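Long-range contact in phosphatase YwpJ (Bacillus subtilis, PDB 1NRW), which removes phosphate in vitro from phosphorylated five- and six-carbon sugars and nucleoside monophosphates, and less readily from flavin mononucleotide, with magnesium as cofactor: residues Glu83-Leu94 with Phe164-Ile175. Residues are numbered along the deposited sequence; the frame is centred on the assembly and turned at random.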
loop_
_atom_site.group_PDB
_atom_site.type_symbol
_atom_site.label_atom_id
_atom_site.label_comp_id
_atom_site.label_asym_id
_atom_site.label_seq_id
_atom_site.Cartn_x
_atom_site.Cartn_y
_atom_site.Cartn_z
ATOM N N GLU A 83 -10.248 10.219 2.140
ATOM C CA GLU A 83 -9.521 11.477 2.002
ATOM C C GLU A 83 -9.192 11.593 0.527
ATOM O O GLU A 83 -8.325 10.882 0.021
ATOM C CB GLU A 83 -8.238 11.444 2.830
ATOM C CG GLU A 83 -7.513 12.779 2.929
ATOM C CD GLU A 83 -8.261 13.796 3.780
ATOM O OE1 GLU A 83 -8.792 13.417 4.846
ATOM O OE2 GLU A 83 -8.300 14.982 3.393
ATOM N N THR A 84 -9.884 12.491 -0.157
ATOM C CA THR A 84 -9.701 12.659 -1.589
ATOM C C THR A 84 -8.719 13.721 -2.045
ATOM O O THR A 84 -8.395 14.661 -1.315
ATOM C CB THR A 84 -11.044 12.961 -2.272
ATOM O OG1 THR A 84 -11.568 14.195 -1.761
ATOM C CG2 THR A 84 -12.041 11.843 -2.007
ATOM N N ILE A 85 -8.248 13.546 -3.274
ATOM C CA ILE A 85 -7.335 14.487 -3.912
ATOM C C ILE A 85 -8.255 15.483 -4.613
ATOM O O ILE A 85 -9.194 15.074 -5.301
ATOM C CB ILE A 85 -6.473 13.794 -5.000
ATOM C CG1 ILE A 85 -5.581 12.725 -4.370
ATOM C CG2 ILE A 85 -5.630 14.833 -5.745
ATOM C CD1 ILE A 85 -4.912 11.819 -5.399
ATOM N N ASP A 86 -8.004 16.775 -4.427
ATOM C CA ASP A 86 -8.816 17.804 -5.072
ATOM C C ASP A 86 -8.897 17.473 -6.559
ATOM O O ASP A 86 -7.878 17.198 -7.191
ATOM C CB ASP A 86 -8.173 19.179 -4.872
ATOM C CG ASP A 86 -8.914 20.283 -5.603
ATOM O OD1 ASP A 86 -8.843 20.330 -6.850
ATOM O OD2 ASP A 86 -9.571 21.103 -4.928
ATOM N N LYS A 87 -10.105 17.499 -7.115
ATOM C CA LYS A 87 -10.299 17.165 -8.523
ATOM C C LYS A 87 -9.462 17.951 -9.525
ATOM O O LYS A 87 -9.009 17.392 -10.521
ATOM C CB LYS A 87 -11.782 17.261 -8.891
ATOM C CG LYS A 87 -12.592 16.077 -8.392
ATOM C CD LYS A 87 -13.980 16.044 -9.002
ATOM C CE LYS A 87 -14.713 14.769 -8.616
ATOM N NZ LYS A 87 -14.837 14.621 -7.140
ATOM N N LYS A 88 -9.251 19.237 -9.279
ATOM C CA LYS A 88 -8.444 20.023 -10.202
ATOM C C LYS A 88 -6.986 19.593 -10.131
ATOM O O LYS A 88 -6.286 19.575 -11.143
ATOM C CB LYS A 88 -8.585 21.515 -9.903
ATOM C CG LYS A 88 -9.908 22.081 -10.380
ATOM C CD LYS A 88 -10.003 23.581 -10.169
ATOM C CE LYS A 88 -11.228 24.138 -10.874
ATOM N NZ LYS A 88 -12.467 23.417 -10.464
ATOM N N ARG A 89 -6.530 19.237 -8.934
ATOM C CA ARG A 89 -5.159 18.781 -8.759
ATOM C C ARG A 89 -5.021 17.396 -9.399
ATOM O O ARG A 89 -3.999 17.084 -10.004
ATOM C CB ARG A 89 -4.802 18.722 -7.269
ATOM C CG ARG A 89 -3.487 18.020 -6.965
ATOM C CD ARG A 89 -2.315 18.654 -7.698
ATOM N NE ARG A 89 -1.468 19.441 -6.808
ATOM C CZ ARG A 89 -0.323 20.008 -7.175
ATOM N NH1 ARG A 89 0.113 19.877 -8.421
ATOM N NH2 ARG A 89 0.394 20.690 -6.293
ATOM N N ALA A 90 -6.056 16.572 -9.268
ATOM C CA ALA A 90 -6.033 15.233 -9.853
ATOM C C ALA A 90 -5.973 15.360 -11.374
ATOM O O ALA A 90 -5.237 14.630 -12.044
ATOM C CB ALA A 90 -7.276 14.448 -9.436
ATOM N N TYR A 91 -6.748 16.295 -11.915
ATOM C CA TYR A 91 -6.763 16.514 -13.358
ATOM C C TYR A 91 -5.360 16.893 -13.817
ATOM O O TYR A 91 -4.851 16.381 -14.815
ATOM C CB TYR A 91 -7.729 17.642 -13.718
ATOM C CG TYR A 91 -7.927 17.813 -15.208
ATOM C CD1 TYR A 91 -8.924 17.108 -15.884
ATOM C CD2 TYR A 91 -7.102 18.663 -15.947
ATOM C CE1 TYR A 91 -9.100 17.246 -17.264
ATOM C CE2 TYR A 91 -7.267 18.808 -17.326
ATOM C CZ TYR A 91 -8.267 18.097 -17.975
ATOM O OH TYR A 91 -8.429 18.237 -19.336
ATOM N N ASP A 92 -4.744 17.798 -13.069
ATOM C CA ASP A 92 -3.405 18.284 -13.361
ATOM C C ASP A 92 -2.391 17.140 -13.383
ATOM O O ASP A 92 -1.604 17.008 -14.319
ATOM C CB ASP A 92 -3.004 19.311 -12.302
ATOM C CG ASP A 92 -1.972 20.293 -12.802
ATOM O OD1 ASP A 92 -0.878 19.853 -13.219
ATOM O OD2 ASP A 92 -2.261 21.511 -12.777
ATOM N N ILE A 93 -2.418 16.318 -12.341
ATOM C CA ILE A 93 -1.501 15.190 -12.225
ATOM C C ILE A 93 -1.672 14.175 -13.348
ATOM O O ILE A 93 -0.696 13.763 -13.978
ATOM C CB ILE A 93 -1.698 14.462 -10.874
ATOM C CG1 ILE A 93 -1.359 15.412 -9.725
ATOM C CG2 ILE A 93 -0.823 13.218 -10.816
ATOM C CD1 ILE A 93 -1.721 14.881 -8.354
ATOM N N LEU A 94 -2.910 13.766 -13.596
ATOM C CA LEU A 94 -3.179 12.778 -14.632
ATOM C C LEU A 94 -2.857 13.288 -16.029
ATOM O O LEU A 94 -2.337 12.541 -16.860
ATOM C CB LEU A 94 -4.635 12.316 -14.542
ATOM C CG LEU A 94 -4.946 11.644 -13.196
ATOM C CD1 LEU A 94 -6.427 11.328 -13.087
ATOM C CD2 LEU A 94 -4.118 10.369 -13.065
ATOM N N PHE A 164 -13.371 12.724 -15.940
ATOM C CA PHE A 164 -13.881 14.052 -15.609
ATOM C C PHE A 164 -15.044 14.507 -16.485
ATOM O O PHE A 164 -15.846 15.343 -16.071
ATOM C CB PHE A 164 -12.753 15.076 -15.724
ATOM C CG PHE A 164 -11.601 14.812 -14.801
ATOM C CD1 PHE A 164 -11.577 15.358 -13.523
ATOM C CD2 PHE A 164 -10.549 13.995 -15.203
ATOM C CE1 PHE A 164 -10.518 15.096 -12.658
ATOM C CE2 PHE A 164 -9.488 13.725 -14.347
ATOM C CZ PHE A 164 -9.471 14.276 -13.071
ATOM N N GLU A 165 -15.137 13.962 -17.692
ATOM C CA GLU A 165 -16.195 14.360 -18.614
ATOM C C GLU A 165 -17.496 13.582 -18.438
ATOM O O GLU A 165 -18.288 13.475 -19.374
ATOM C CB GLU A 165 -15.705 14.220 -20.059
ATOM C CG GLU A 165 -15.372 12.798 -20.469
ATOM C CD GLU A 165 -14.733 12.727 -21.844
ATOM O OE1 GLU A 165 -14.533 11.603 -22.353
ATOM O OE2 GLU A 165 -14.419 13.797 -22.409
ATOM N N ALA A 166 -17.729 13.057 -17.240
ATOM C CA ALA A 166 -18.943 12.292 -16.973
ATOM C C ALA A 166 -19.689 12.808 -15.746
ATOM O O ALA A 166 -19.073 13.211 -14.763
ATOM C CB ALA A 166 -18.593 10.824 -16.791
ATOM N N ASP A 167 -21.017 12.789 -15.805
ATOM C CA ASP A 167 -21.822 13.257 -14.682
ATOM C C ASP A 167 -22.075 12.145 -13.662
ATOM O O ASP A 167 -23.219 11.859 -13.306
ATOM C CB ASP A 167 -23.161 13.820 -15.178
ATOM C CG ASP A 167 -24.077 14.242 -14.038
ATOM O OD1 ASP A 167 -23.636 15.035 -13.177
ATOM O OD2 ASP A 167 -25.237 13.774 -14.007
ATOM N N GLU A 168 -21.000 11.514 -13.198
ATOM C CA GLU A 168 -21.105 10.453 -12.200
ATOM C C GLU A 168 -20.074 10.681 -11.100
ATOM O O GLU A 168 -18.942 11.079 -11.374
ATOM C CB GLU A 168 -20.880 9.071 -12.827
ATOM C CG GLU A 168 -21.920 8.656 -13.858
ATOM C CD GLU A 168 -21.608 9.172 -15.248
ATOM O OE1 GLU A 168 -20.564 8.769 -15.807
ATOM O OE2 GLU A 168 -22.401 9.976 -15.782
ATOM N N PRO A 169 -20.459 10.440 -9.837
ATOM C CA PRO A 169 -19.545 10.628 -8.704
ATOM C C PRO A 169 -18.296 9.755 -8.808
ATOM O O PRO A 169 -18.393 8.544 -8.990
ATOM C CB PRO A 169 -20.403 10.246 -7.499
ATOM C CG PRO A 169 -21.786 10.605 -7.944
ATOM C CD PRO A 169 -21.808 10.087 -9.361
ATOM N N ILE A 170 -17.127 10.377 -8.698
ATOM C CA ILE A 170 -15.864 9.650 -8.758
ATOM C C ILE A 170 -14.816 10.351 -7.899
ATOM O O ILE A 170 -14.413 11.479 -8.182
ATOM C CB ILE A 170 -15.339 9.538 -10.208
ATOM C CG1 ILE A 170 -13.978 8.835 -10.217
ATOM C CG2 ILE A 170 -15.240 10.915 -10.834
ATOM C CD1 ILE A 170 -13.376 8.654 -11.600
ATOM N N ASP A 171 -14.387 9.676 -6.840
ATOM C CA ASP A 171 -13.392 10.233 -5.937
ATOM C C ASP A 171 -12.016 9.676 -6.263
ATOM O O ASP A 171 -11.874 8.499 -6.591
ATOM C CB ASP A 171 -13.752 9.906 -4.486
ATOM C CG ASP A 171 -15.061 10.542 -4.054
ATOM O OD1 ASP A 171 -15.177 11.784 -4.128
ATOM O OD2 ASP A 171 -15.973 9.799 -3.640
ATOM N N PHE A 172 -11.009 10.535 -6.175
ATOM C CA PHE A 172 -9.628 10.157 -6.453
ATOM C C PHE A 172 -8.905 9.996 -5.121
ATOM O O PHE A 172 -8.779 10.951 -4.360
ATOM C CB PHE A 172 -8.961 11.247 -7.294
ATOM C CG PHE A 172 -9.610 11.448 -8.639
ATOM C CD1 PHE A 172 -9.403 10.536 -9.667
ATOM C CD2 PHE A 172 -10.458 12.530 -8.864
ATOM C CE1 PHE A 172 -10.032 10.695 -10.907
ATOM C CE2 PHE A 172 -11.092 12.700 -10.095
ATOM C CZ PHE A 172 -10.879 11.779 -11.122
ATOM N N TYR A 173 -8.428 8.784 -4.844
ATOM C CA TYR A 173 -7.747 8.514 -3.581
ATOM C C TYR A 173 -6.232 8.430 -3.668
ATOM O O TYR A 173 -5.526 8.980 -2.828
ATOM C CB TYR A 173 -8.258 7.206 -2.973
ATOM C CG TYR A 173 -9.746 7.165 -2.726
ATOM C CD1 TYR A 173 -10.397 8.212 -2.070
ATOM C CD2 TYR A 173 -10.504 6.069 -3.132
ATOM C CE1 TYR A 173 -11.770 8.164 -1.827
ATOM C CE2 TYR A 173 -11.873 6.010 -2.895
ATOM C CZ TYR A 173 -12.500 7.061 -2.243
ATOM O OH TYR A 173 -13.854 6.998 -2.006
ATOM N N ASN A 174 -5.730 7.726 -4.677
ATOM C CA ASN A 174 -4.292 7.544 -4.818
ATOM C C ASN A 174 -3.996 7.377 -6.300
ATOM O O ASN A 174 -4.779 6.762 -7.027
ATOM C CB ASN A 174 -3.876 6.291 -4.022
ATOM C CG ASN A 174 -2.366 6.147 -3.856
ATOM O OD1 ASN A 174 -1.634 7.130 -3.769
ATOM N ND2 ASN A 174 -1.902 4.897 -3.773
ATOM N N ILE A 175 -2.888 7.954 -6.743
ATOM C CA ILE A 175 -2.476 7.857 -8.136
ATOM C C ILE A 175 -1.069 7.290 -8.186
ATOM O O ILE A 175 -0.136 7.858 -7.609
ATOM C CB ILE A 175 -2.482 9.238 -8.831
ATOM C CG1 ILE A 175 -3.900 9.815 -8.823
ATOM C CG2 ILE A 175 -1.982 9.099 -10.272
ATOM C CD1 ILE A 175 -3.988 11.258 -9.327
HETATM O O HOH W 1 -5.924 11.095 -1.239
HETATM O O HOH W 2 -11.422 13.419 -5.691
HETATM O O HOH W 3 -13.727 13.989 -4.711
#
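One face of the Phe-164 ring receives the edge of Tyr-91 in a T-shaped pair, with centroids 5.0 Å apart and planes at 76°. CD1 of Tyr-91 stands 3.5 Å above the Phe-164 ring plane, over its centre, and Tyr-91 CB makes a CH-pi contact with the same ring; at the edge of Phe-164 lies Leu-94 CD1. With CG of Tyr-91 anti to the backbone N (chi1 -173°), the ring presents that edge while its OH bonds Gln-161. The Phe-172 ring has Ala-90 CB over one face, 4.1 Å from its centroid, and Lys-87 CG at its edge. Further in, Leu-94 CD2 packs 3.7 Å from Ile-175 CG2, and Ile-85 and Ile-93 both reach Ile-175 CD1. An alanine in place of Phe-164 would probably leave the Tyr-91 edge without its aromatic face and open a gap beside Leu-94 CD1.

Ahead of the helix, Ile-85 N donates to Phe-172 O at 2.9 Å, an N-H...O angle of 163° showing a nearly straight bond. Waters extend this link, one donating to Glu-83 O and Tyr-173 O, another joining Ile-85 O to Phe-172 N. Lys-87 NZ lies 4.2 Å from Asp-171 OD1, too far for a direct salt bridge, and a third water bridges them; Lys-87 NZ also gives a weak hydrogen bond to Ile-170 O.

Helix 87-99 thus packs on the mostly antiparallel sheet containing strand 172-178, consistent with the alpha/beta cap of Cof-type HAD phosphatases; apolar and aromatic contacts line the buried side, while water relays the Lys-87 and Asp-171 attraction, probably weakened by their separation.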